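Local coordinates for cell wall surface anchor family protein (Streptococcus agalactiae serogroup V, PDB 3PF2) that is the major, shaft-forming backbone pilin of the type 1 pilus, a covalently strengthened fibre attached to the bacterial cell wall, at residues 182-187 with 286-291; 202-207 with 268-273; 295-300 with 307-312. All coordinates share one frame; numbering follows the deposited sequence.

Contact 1: 182-187 with 286-291; sequences GGKRFV and IEFTVS
F186 and F288 meet in a T-shaped pair. The ring planes stand at 87°, and CZ of F186 lies 3.5 Å above the F288 plane, over the centre of that ring. In F288, chi1 (66°) puts CG between the backbone N and the carbonyl carbon, and chi2 (96°) turns the ring. Flat, apolar phenylalanines suit this buried place, since one offers a rim and the other a face.

K184 runs alongside F288, the two side chains sliding past each other in opposite directions. Its CB lies by the CD1-CE1 side of the F288 ring, and CG comes to 3.6 Å from CD1 of F288. The chain bends at chi2, and CD then sits 3.5 Å from T289 O, beyond the phenylalanine. At the tip, NZ forms a salt bridge with D312 and donates to a water at 2.9 Å, and that water in turn donates to T289 O. Lysine thus lends apolar methylenes to the ring and carries its charge to an acid and to a strand edge.

Further along, V290 CG1 lies 3.6 Å from G182 CA, where glycine lets the valine come close to the backbone. No direct hydrogen bond joins the strands, whose axes come within 6.7 Å at their closest: this is facing-sheet packing inside the β-sandwich of a CnaB-type, prealbumin-like pilin domain.

Contact 2: 202-207 with 268-273; sequences FDLLAS and YKLKET
Two central strands of one antiparallel sheet pair here, with F202 opposite E272 and L204 opposite L270 as non-hydrogen-bonded pairs. D203 with K271, which lies between them, and L205 with K269, which follows, form hydrogen-bonded pairs, each joined by two backbone bonds, such as K269 N to L205 O at 2.9 Å (169° at the hydrogen).

On the F202 face, the phenylalanine ring and the E272 side chain lie side by side, with CE1 of F202 3.6 Å from OE1 of E272. F202 CD1 also touches L270 CB at 3.9 Å, and L204 CD1 reaches L270 CD2; apolar residues suit this face because it is turned to the interior of the CnaB-type β-sandwich. E272 reaches toward K188 and N316, on the first and last strands of the domain, consistent with the glutamate beside the lysine-asparagine isopeptide bond found in such pilin domains.

The opposite face is more polar. With K269 extended beyond CG, its NZ comes within 2.9 Å of S207 O, a loop carbonyl, and donates to it. D203 OD1 accepts from a water that also bonds T273 OG1, while the T273 methyl, CG2, packs 3.6 Å from D203 OD2.

Contact 3: 295-300 with 307-312; sequences YNTKPT and ADATPD
A307 presses its methyl against Y295, CB lying 3.5 Å from CE2 of the phenol ring and as close to its hydroxyl. The chain turns here through the left-handed region (phi 50°, psi 46°), uncommon for a residue with a CB; alanine suits the place because its small methyl fits against the ring. The Y295 hydroxyl itself is bound beyond the loop by E249, so the ring is held at its tip while A307 covers part of its side.

D308 follows and grips T297 with both carboxylate oxygens. OD1 accepts the T297 backbone N-H at 3.0 Å, nearly straight (163° at the hydrogen), and OD2 accepts the T297 hydroxyl, OG1, at 2.6 Å. Both donors come from the syn side, which fixes the rotation of the carboxylate. Aspartate is short enough to serve two donors of one residue, and threonine supplies both. OD1 also accepts from S306 and from a water bound to K298 N.

A309 then donates its N-H to Y295 O at 3.0 Å, the donor standing above the carbonyl plane, while its single methyl fits 3.3 Å from that same oxygen. Beyond it the chain straightens toward D312 and the last strand. The arrangement is a long non-regular connection closed on itself by a backbone bond and the two-oxygen grip of D308 on T297, here joining the two sheets of the CnaB-type β-sandwich.

In the fold
Contact 2 supplies the central strand pair of one sheet of the C-terminal domain, contact 1 sets that sheet against the other, and contact 3 folds the connection between strands 286-290 and 312-316. Centres of contacts 1 and 2 are about 11 Å apart: strand 286-290 pairs with 266-274, F288 O lying 2.9 Å from Y268 N, a probable hydrogen bond, and F288 CZ packs 3.6 Å from L204 CD1. Contact 3 lies about 10 Å from contact 1, centre to centre, linked by the R185 NH1 to A309 O bond (2.8 Å) and the K184 NZ to D312 OD1 salt bridge (2.9 Å). Contacts 2 and 3 do not touch, their nearest atoms being about 8 Å apart. All three lie away from the calcium sites.

Contact 1: 182-187 with 286-291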
# COMPACT_ATOMS: atom_id res chain seq x y z
N GLY A 182 8.68 -5.34 0.01
CA GLY A 182 9.66 -6.43 0.02
C GLY A 182 10.71 -6.31 1.11
O GLY A 182 10.66 -5.41 1.94
N GLY A 183 11.67 -7.23 1.10
CA GLY A 183 12.73 -7.25 2.10
C GLY A 183 13.98 -7.92 1.57
O GLY A 183 14.01 -8.42 0.44
N LYS A 184 15.03 -7.92 2.39
CA LYS A 184 16.27 -8.58 2.00
C LYS A 184 16.96 -9.15 3.22
O LYS A 184 16.88 -8.59 4.31
CB LYS A 184 17.20 -7.61 1.27
CG LYS A 184 18.45 -8.28 0.70
CD LYS A 184 18.17 -9.17 -0.55
CE LYS A 184 19.47 -9.85 -0.98
NZ LYS A 184 19.22 -10.91 -1.99
N ARG A 185 17.65 -10.28 3.03
CA ARG A 185 18.43 -10.93 4.09
C ARG A 185 19.90 -10.86 3.72
O ARG A 185 20.25 -10.91 2.55
CB ARG A 185 17.99 -12.40 4.22
CG ARG A 185 16.50 -12.53 4.59
CD ARG A 185 16.06 -13.99 4.77
NE ARG A 185 16.60 -14.55 6.01
CZ ARG A 185 17.24 -15.71 6.11
NH1 ARG A 185 17.41 -16.49 5.05
NH2 ARG A 185 17.69 -16.12 7.29
N PHE A 186 20.75 -10.76 4.73
CA PHE A 186 22.18 -10.65 4.55
C PHE A 186 22.93 -11.52 5.55
O PHE A 186 22.44 -11.80 6.64
CB PHE A 186 22.63 -9.21 4.83
CG PHE A 186 21.97 -8.19 3.97
CD1 PHE A 186 22.44 -7.94 2.69
CD2 PHE A 186 20.86 -7.48 4.43
CE1 PHE A 186 21.83 -6.98 1.86
CE2 PHE A 186 20.23 -6.52 3.62
CZ PHE A 186 20.72 -6.27 2.33
N VAL A 187 24.15 -11.89 5.18
CA VAL A 187 25.08 -12.50 6.14
C VAL A 187 26.48 -11.94 5.92
O VAL A 187 26.96 -11.85 4.77
CB VAL A 187 25.03 -14.06 6.08
CG1 VAL A 187 25.39 -14.59 4.69
CG2 VAL A 187 25.92 -14.64 7.18
N ILE A 286 27.87 -1.32 -1.24
CA ILE A 286 27.39 -2.65 -1.58
C ILE A 286 25.96 -2.54 -2.10
O ILE A 286 25.09 -2.03 -1.40
CB ILE A 286 27.36 -3.54 -0.32
CG1 ILE A 286 28.77 -3.65 0.29
CG2 ILE A 286 26.73 -4.92 -0.64
CD1 ILE A 286 28.78 -3.63 1.79
N GLU A 287 25.73 -3.01 -3.32
CA GLU A 287 24.38 -2.97 -3.88
C GLU A 287 23.63 -4.24 -3.53
O GLU A 287 24.22 -5.31 -3.36
CB GLU A 287 24.43 -2.76 -5.40
CG GLU A 287 24.94 -1.38 -5.79
CD GLU A 287 24.78 -1.06 -7.28
OE1 GLU A 287 24.32 -1.93 -8.06
OE2 GLU A 287 25.10 0.09 -7.65
N PHE A 288 22.31 -4.13 -3.40
CA PHE A 288 21.45 -5.32 -3.33
C PHE A 288 20.12 -5.02 -3.99
O PHE A 288 19.81 -3.86 -4.22
CB PHE A 288 21.24 -5.81 -1.89
CG PHE A 288 20.47 -4.86 -1.01
CD1 PHE A 288 19.07 -5.02 -0.82
CD2 PHE A 288 21.11 -3.85 -0.31
CE1 PHE A 288 18.35 -4.18 0.04
CE2 PHE A 288 20.40 -2.99 0.55
CZ PHE A 288 19.02 -3.15 0.74
N THR A 289 19.35 -6.05 -4.30
CA THR A 289 18.03 -5.82 -4.87
C THR A 289 16.94 -6.42 -4.01
O THR A 289 17.11 -7.48 -3.41
CB THR A 289 17.90 -6.35 -6.30
OG1 THR A 289 18.26 -7.73 -6.32
CG2 THR A 289 18.80 -5.58 -7.26
N VAL A 290 15.82 -5.70 -3.96
CA VAL A 290 14.59 -6.18 -3.36
C VAL A 290 13.66 -6.57 -4.50
O VAL A 290 13.43 -5.77 -5.42
CB VAL A 290 13.93 -5.07 -2.51
CG1 VAL A 290 12.56 -5.55 -1.99
CG2 VAL A 290 14.84 -4.72 -1.33
N SER A 291 13.17 -7.81 -4.45
CA SER A 291 12.29 -8.37 -5.48
C SER A 291 11.14 -9.11 -4.82
O SER A 291 11.02 -9.12 -3.60
CB SER A 291 13.08 -9.37 -6.34
OG SER A 291 13.37 -10.55 -5.60
O HOH W 1 10.89 -9.29 -0.72
O HOH W 2 20.68 -8.60 -3.98
O HOH W 3 17.81 -10.03 -4.36

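Contact 2: 202-207 with 268-273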
# COMPACT_ATOMS: atom_id res chain seq x y z
N PHE A 202 26.10 -0.65 8.75
CA PHE A 202 25.82 -0.15 7.40
C PHE A 202 24.74 0.93 7.40
O PHE A 202 23.67 0.75 8.01
CB PHE A 202 25.35 -1.30 6.47
CG PHE A 202 26.24 -2.50 6.49
CD1 PHE A 202 27.21 -2.69 5.51
CD2 PHE A 202 26.10 -3.47 7.49
CE1 PHE A 202 28.04 -3.82 5.52
CE2 PHE A 202 26.93 -4.58 7.53
CZ PHE A 202 27.89 -4.76 6.53
N ASP A 203 25.00 2.02 6.68
CA ASP A 203 23.93 2.95 6.30
C ASP A 203 23.11 2.38 5.15
O ASP A 203 23.68 1.93 4.15
CB ASP A 203 24.50 4.29 5.82
CG ASP A 203 25.18 5.08 6.92
OD1 ASP A 203 24.98 4.79 8.13
OD2 ASP A 203 25.92 6.02 6.55
N LEU A 204 21.79 2.42 5.28
CA LEU A 204 20.91 1.99 4.19
C LEU A 204 20.54 3.17 3.30
O LEU A 204 20.04 4.20 3.80
CB LEU A 204 19.64 1.31 4.74
CG LEU A 204 18.54 1.00 3.72
CD1 LEU A 204 18.91 -0.15 2.77
CD2 LEU A 204 17.22 0.70 4.44
N LEU A 205 20.80 3.01 2.00
CA LEU A 205 20.61 4.09 1.02
C LEU A 205 19.73 3.64 -0.16
O LEU A 205 19.70 2.47 -0.53
CB LEU A 205 21.97 4.52 0.45
CG LEU A 205 23.13 4.80 1.43
CD1 LEU A 205 24.41 5.08 0.65
CD2 LEU A 205 22.80 5.96 2.36
N ALA A 206 19.04 4.61 -0.76
CA ALA A 206 18.40 4.40 -2.06
C ALA A 206 19.48 4.30 -3.14
O ALA A 206 20.66 4.55 -2.87
CB ALA A 206 17.46 5.55 -2.37
N SER A 207 19.07 3.94 -4.36
CA SER A 207 20.02 3.76 -5.47
C SER A 207 20.78 5.06 -5.78
O SER A 207 21.94 5.01 -6.21
CB SER A 207 19.31 3.23 -6.72
OG SER A 207 18.41 4.18 -7.23
N TYR A 268 18.96 -1.08 -3.89
CA TYR A 268 19.31 -0.23 -2.76
C TYR A 268 20.80 -0.45 -2.49
O TYR A 268 21.43 -1.29 -3.10
CB TYR A 268 18.49 -0.59 -1.52
CG TYR A 268 17.01 -0.34 -1.68
CD1 TYR A 268 16.46 0.89 -1.33
CD2 TYR A 268 16.16 -1.33 -2.20
CE1 TYR A 268 15.09 1.13 -1.48
CE2 TYR A 268 14.79 -1.09 -2.35
CZ TYR A 268 14.27 0.14 -1.99
OH TYR A 268 12.92 0.41 -2.13
N LYS A 269 21.36 0.35 -1.59
CA LYS A 269 22.79 0.25 -1.30
C LYS A 269 23.04 0.19 0.19
O LYS A 269 22.28 0.74 0.99
CB LYS A 269 23.52 1.45 -1.88
CG LYS A 269 23.46 1.51 -3.38
CD LYS A 269 24.27 2.68 -3.92
CE LYS A 269 24.11 2.71 -5.44
NZ LYS A 269 24.67 3.99 -6.00
N LEU A 270 24.13 -0.48 0.58
CA LEU A 270 24.61 -0.38 1.96
C LEU A 270 25.99 0.27 1.92
O LEU A 270 26.81 -0.07 1.08
CB LEU A 270 24.74 -1.77 2.60
CG LEU A 270 23.46 -2.58 2.76
CD1 LEU A 270 23.82 -3.96 3.29
CD2 LEU A 270 22.50 -1.90 3.69
N LYS A 271 26.21 1.25 2.79
CA LYS A 271 27.55 1.81 2.97
C LYS A 271 28.07 1.31 4.31
O LYS A 271 27.53 1.65 5.36
CB LYS A 271 27.49 3.33 2.96
CG LYS A 271 28.84 4.00 3.17
CD LYS A 271 28.66 5.48 3.44
CE LYS A 271 30.00 6.13 3.77
NZ LYS A 271 29.82 7.60 3.99
N GLU A 272 29.13 0.51 4.26
CA GLU A 272 29.72 -0.02 5.48
C GLU A 272 30.49 1.09 6.18
O GLU A 272 31.41 1.68 5.60
CB GLU A 272 30.62 -1.21 5.18
CG GLU A 272 31.07 -1.95 6.45
CD GLU A 272 31.75 -3.27 6.15
OE1 GLU A 272 31.64 -3.75 5.01
OE2 GLU A 272 32.39 -3.84 7.07
N THR A 273 30.08 1.38 7.42
CA THR A 273 30.64 2.47 8.21
C THR A 273 31.47 1.95 9.38
O THR A 273 32.27 2.68 9.97
CB THR A 273 29.54 3.40 8.75
OG1 THR A 273 28.64 2.65 9.58
CG2 THR A 273 28.74 4.04 7.59
O HOH W 4 25.89 2.89 9.83

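Contact 3: 295-300 with 307-312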
# COMPACT_ATOMS: atom_id res chain seq x y z
N TYR A 295 13.07 -12.15 0.08
CA TYR A 295 12.89 -12.36 1.52
C TYR A 295 12.22 -13.72 1.75
O TYR A 295 12.73 -14.54 2.51
CB TYR A 295 12.08 -11.23 2.19
CG TYR A 295 12.16 -11.33 3.71
CD1 TYR A 295 13.22 -10.75 4.41
CD2 TYR A 295 11.18 -12.01 4.43
CE1 TYR A 295 13.30 -10.84 5.79
CE2 TYR A 295 11.25 -12.11 5.81
CZ TYR A 295 12.32 -11.53 6.49
OH TYR A 295 12.41 -11.62 7.86
N ASN A 296 11.09 -13.93 1.11
CA ASN A 296 10.39 -15.21 1.05
C ASN A 296 10.56 -15.84 -0.31
O ASN A 296 10.44 -15.17 -1.33
CB ASN A 296 8.89 -14.97 1.29
CG ASN A 296 8.61 -14.29 2.62
OD1 ASN A 296 7.88 -13.29 2.69
ND2 ASN A 296 9.19 -14.83 3.68
N THR A 297 10.79 -17.15 -0.36
CA THR A 297 10.97 -17.82 -1.65
C THR A 297 9.64 -17.98 -2.36
O THR A 297 9.59 -17.93 -3.59
CB THR A 297 11.62 -19.21 -1.50
OG1 THR A 297 10.78 -20.04 -0.68
CG2 THR A 297 13.02 -19.09 -0.87
N LYS A 298 8.57 -18.16 -1.59
CA LYS A 298 7.24 -18.37 -2.18
C LYS A 298 6.13 -17.53 -1.52
O LYS A 298 5.22 -18.08 -0.88
CB LYS A 298 6.93 -19.88 -2.19
CG LYS A 298 7.86 -20.69 -3.09
CD LYS A 298 7.41 -22.15 -3.25
CE LYS A 298 8.40 -22.94 -4.14
NZ LYS A 298 7.96 -24.35 -4.38
N PRO A 299 6.19 -16.20 -1.68
CA PRO A 299 5.23 -15.35 -0.95
C PRO A 299 3.78 -15.58 -1.33
O PRO A 299 2.90 -15.32 -0.51
CB PRO A 299 5.66 -13.92 -1.32
CG PRO A 299 6.45 -14.07 -2.55
CD PRO A 299 7.16 -15.38 -2.43
N THR A 300 3.52 -16.06 -2.54
CA THR A 300 2.13 -16.26 -3.00
C THR A 300 1.45 -17.38 -2.23
O THR A 300 0.23 -17.46 -2.20
CB THR A 300 2.03 -16.58 -4.51
OG1 THR A 300 2.70 -17.82 -4.79
CG2 THR A 300 2.62 -15.48 -5.34
N ALA A 307 10.89 -16.02 5.74
CA ALA A 307 12.28 -15.54 5.84
C ALA A 307 13.31 -16.59 5.40
O ALA A 307 14.32 -16.82 6.07
CB ALA A 307 12.58 -15.03 7.26
N ASP A 308 13.03 -17.21 4.26
CA ASP A 308 13.82 -18.34 3.79
C ASP A 308 14.64 -18.07 2.53
O ASP A 308 15.36 -18.95 2.06
CB ASP A 308 12.93 -19.59 3.60
CG ASP A 308 11.93 -19.43 2.47
OD1 ASP A 308 11.36 -18.33 2.30
OD2 ASP A 308 11.71 -20.44 1.76
N ALA A 309 14.55 -16.86 1.97
CA ALA A 309 15.35 -16.57 0.77
C ALA A 309 16.81 -16.57 1.15
O ALA A 309 17.17 -16.21 2.27
CB ALA A 309 14.96 -15.24 0.13
N THR A 310 17.66 -16.96 0.21
CA THR A 310 19.10 -16.99 0.44
C THR A 310 19.60 -15.58 0.68
O THR A 310 19.33 -14.69 -0.11
CB THR A 310 19.81 -17.63 -0.75
OG1 THR A 310 19.30 -18.95 -0.92
CG2 THR A 310 21.31 -17.69 -0.50
N PRO A 311 20.31 -15.37 1.80
CA PRO A 311 20.82 -14.00 2.02
C PRO A 311 21.97 -13.70 1.08
O PRO A 311 22.65 -14.63 0.60
CB PRO A 311 21.33 -14.06 3.47
CG PRO A 311 21.69 -15.49 3.69
CD PRO A 311 20.63 -16.26 2.94
N ASP A 312 22.20 -12.41 0.82
CA ASP A 312 23.43 -12.00 0.15
C ASP A 312 24.56 -12.09 1.15
O ASP A 312 24.44 -11.60 2.28
CB ASP A 312 23.34 -10.55 -0.32
CG ASP A 312 22.61 -10.39 -1.64
OD1 ASP A 312 22.06 -11.37 -2.18
OD2 ASP A 312 22.57 -9.24 -2.12
O HOH W 5 8.26 -18.61 1.25